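Side-chain contact in chromosome replication initiation protein (Geobacillus kaustophilus, PDB 2VN2), which probably takes part in initiating chromosome replication as a component of the bacterial primosome: residues L35-H40 with R73-K78. Residues are numbered along the deposited sequence; the frame is centred on the assembly and turned at random.
Sequences LVLLLH and RRLLQK
Leu37 and Leu75 start from different first torsions and meet methyl to methyl. In Leu37 the CG lies opposite the backbone N (chi1 177°), beside the carbonyl carbon. Leu75 and Leu38 both carry CG beside the backbone N instead (chi1 -71° and -75°), and the CB of Leu75 points toward segment 35-40. Leu37 and Leu75 run past one another in opposite directions, with Leu37 CD2 3.7 Å from Leu75 CD1. The side chain of Leu38 sets off along the flank of segment 73-78, and its end turns in closer. Leu38 CD2 comes to 3.8 Å from Leu75 CD1, and the two side chains lie at a slant to each other. One methyl of Leu75 thus touches two consecutive leucines of the other helix.

No hydrogen bond links the two segments, and the join is apolar and buried. The backbones come nearest at Leu38 CA and Leu75 CA, 9.4 Å apart. Lys78 makes a salt bridge to Glu34 and a hydrogen bond to the backbone O of Gly29.

This is helix-to-helix core packing in the DnaD N-terminal domain, a domain of the helix-turn-helix class. Leu37 also packs on Cys68, Met71 and Val72 of helix 65-77, and Ile81, just before strand 82-83, touches both Leu38 and Leu75. On helix 32-45, Val36 and Leu39 pack against a second subunit, while Leu37 and Leu38 meet helix 65-77.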
loop_
_atom_site.group_PDB
_atom_site.type_symbol
_atom_site.label_atom_id
_atom_site.label_comp_id
_atom_site.label_asym_id
_atom_site.label_seq_id
_atom_site.Cartn_x
_atom_site.Cartn_y
_atom_site.Cartn_z
ATOM N N LEU A 35 -7.906 -3.172 15.404
ATOM C CA LEU A 35 -7.290 -3.144 14.071
ATOM C C LEU A 35 -7.055 -1.661 13.623
ATOM O O LEU A 35 -5.892 -1.238 13.392
ATOM C CB LEU A 35 -8.076 -3.998 13.048
ATOM C CG LEU A 35 -7.303 -3.997 11.737
ATOM C CD1 LEU A 35 -6.107 -4.978 11.775
ATOM C CD2 LEU A 35 -8.237 -4.490 10.680
ATOM N N VAL A 36 -8.131 -0.847 13.576
ATOM C CA VAL A 36 -7.995 0.523 13.187
ATOM C C VAL A 36 -6.969 1.227 14.112
ATOM O O VAL A 36 -6.221 2.082 13.668
ATOM C CB VAL A 36 -9.361 1.224 13.152
ATOM C CG1 VAL A 36 -9.182 2.804 12.663
ATOM C CG2 VAL A 36 -10.321 0.482 12.238
ATOM N N LEU A 37 -6.926 0.884 15.422
ATOM C CA LEU A 37 -5.944 1.564 16.304
ATOM C C LEU A 37 -4.511 1.267 15.792
ATOM O O LEU A 37 -3.671 2.164 15.708
ATOM C CB LEU A 37 -6.117 1.203 17.823
ATOM C CG LEU A 37 -5.073 1.838 18.809
ATOM C CD1 LEU A 37 -5.531 1.702 20.188
ATOM C CD2 LEU A 37 -3.737 1.032 18.755
ATOM N N LEU A 38 -4.252 0.026 15.442
ATOM C CA LEU A 38 -2.954 -0.434 14.890
ATOM C C LEU A 38 -2.615 0.341 13.599
ATOM O O LEU A 38 -1.441 0.751 13.350
ATOM C CB LEU A 38 -3.088 -1.972 14.589
ATOM C CG LEU A 38 -3.060 -2.856 15.838
ATOM C CD1 LEU A 38 -3.185 -4.349 15.468
ATOM C CD2 LEU A 38 -1.840 -2.561 16.824
ATOM N N LEU A 39 -3.646 0.545 12.756
ATOM C CA LEU A 39 -3.498 1.386 11.466
ATOM C C LEU A 39 -3.178 2.731 11.883
ATOM O O LEU A 39 -2.231 3.293 11.327
ATOM C CB LEU A 39 -4.807 1.464 10.632
ATOM C CG LEU A 39 -5.083 0.247 9.697
ATOM C CD1 LEU A 39 -4.421 -1.126 10.057
ATOM C CD2 LEU A 39 -6.598 0.036 9.255
ATOM N N HIS A 40 -3.939 3.335 12.853
ATOM C CA HIS A 40 -3.454 4.741 13.229
ATOM C C HIS A 40 -1.977 4.713 13.737
ATOM O O HIS A 40 -1.219 5.617 13.382
ATOM C CB HIS A 40 -4.289 5.526 14.212
ATOM C CG HIS A 40 -5.675 5.845 13.752
ATOM N ND1 HIS A 40 -5.967 6.843 12.853
ATOM C CD2 HIS A 40 -6.859 5.282 14.081
ATOM C CE1 HIS A 40 -7.270 6.881 12.645
ATOM N NE2 HIS A 40 -7.829 5.940 13.378
ATOM N N ARG A 73 -3.024 -0.486 26.412
ATOM C CA ARG A 73 -2.839 -1.433 27.532
ATOM C C ARG A 73 -3.271 -2.899 27.225
ATOM O O ARG A 73 -2.484 -3.820 27.442
ATOM C CB ARG A 73 -3.533 -0.864 28.796
ATOM C CG ARG A 73 -3.125 -1.510 30.110
ATOM C CD ARG A 73 -3.472 -0.653 31.439
ATOM N NE ARG A 73 -3.157 0.816 31.409
ATOM C CZ ARG A 73 -3.958 1.758 31.941
ATOM N NH1 ARG A 73 -3.653 3.072 31.905
ATOM N NH2 ARG A 73 -5.101 1.373 32.517
ATOM N N ARG A 74 -4.498 -3.108 26.736
ATOM C CA ARG A 74 -4.999 -4.480 26.395
ATOM C C ARG A 74 -4.196 -5.127 25.235
ATOM O O ARG A 74 -3.973 -6.349 25.248
ATOM C CB ARG A 74 -6.561 -4.495 26.152
ATOM C CG ARG A 74 -7.182 -5.869 25.630
ATOM C CD ARG A 74 -8.449 -6.501 26.515
ATOM N NE ARG A 74 -9.139 -7.770 26.014
ATOM C CZ ARG A 74 -10.314 -7.868 25.341
ATOM N NH1 ARG A 74 -11.014 -6.786 25.022
ATOM N NH2 ARG A 74 -10.761 -9.065 24.937
ATOM N N LEU A 75 -3.752 -4.330 24.246
ATOM C CA LEU A 75 -2.865 -4.872 23.180
ATOM C C LEU A 75 -1.458 -5.306 23.745
ATOM O O LEU A 75 -0.900 -6.302 23.235
ATOM C CB LEU A 75 -2.619 -3.839 22.038
ATOM C CG LEU A 75 -3.849 -3.577 21.134
ATOM C CD1 LEU A 75 -3.551 -2.361 20.266
ATOM C CD2 LEU A 75 -4.152 -4.800 20.264
ATOM N N LEU A 76 -0.886 -4.504 24.673
ATOM C CA LEU A 76 0.393 -4.832 25.398
ATOM C C LEU A 76 0.212 -6.139 26.119
ATOM O O LEU A 76 1.036 -7.089 25.985
ATOM C CB LEU A 76 0.848 -3.732 26.432
ATOM C CG LEU A 76 1.410 -2.455 25.793
ATOM C CD1 LEU A 76 1.436 -1.232 26.666
ATOM C CD2 LEU A 76 2.737 -2.634 25.067
ATOM N N GLN A 77 -0.896 -6.231 26.833
ATOM C CA GLN A 77 -1.189 -7.532 27.473
ATOM C C GLN A 77 -1.524 -8.699 26.628
ATOM O O GLN A 77 -1.029 -9.776 26.890
ATOM C CB GLN A 77 -2.066 -7.435 28.735
ATOM C CG GLN A 77 -3.501 -7.574 28.638
ATOM C CD GLN A 77 -4.150 -6.635 29.710
ATOM O OE1 GLN A 77 -3.427 -5.995 30.533
ATOM N NE2 GLN A 77 -5.493 -6.485 29.645
ATOM N N LYS A 78 -2.318 -8.541 25.568
ATOM C CA LYS A 78 -2.458 -9.708 24.644
ATOM C C LYS A 78 -1.137 -10.036 23.932
ATOM O O LYS A 78 -1.079 -11.001 23.269
ATOM C CB LYS A 78 -3.587 -9.514 23.629
ATOM C CG LYS A 78 -4.990 -9.337 24.215
ATOM C CD LYS A 78 -5.853 -8.407 23.304
ATOM C CE LYS A 78 -7.238 -8.952 23.068
ATOM N NZ LYS A 78 -8.100 -7.990 22.360
#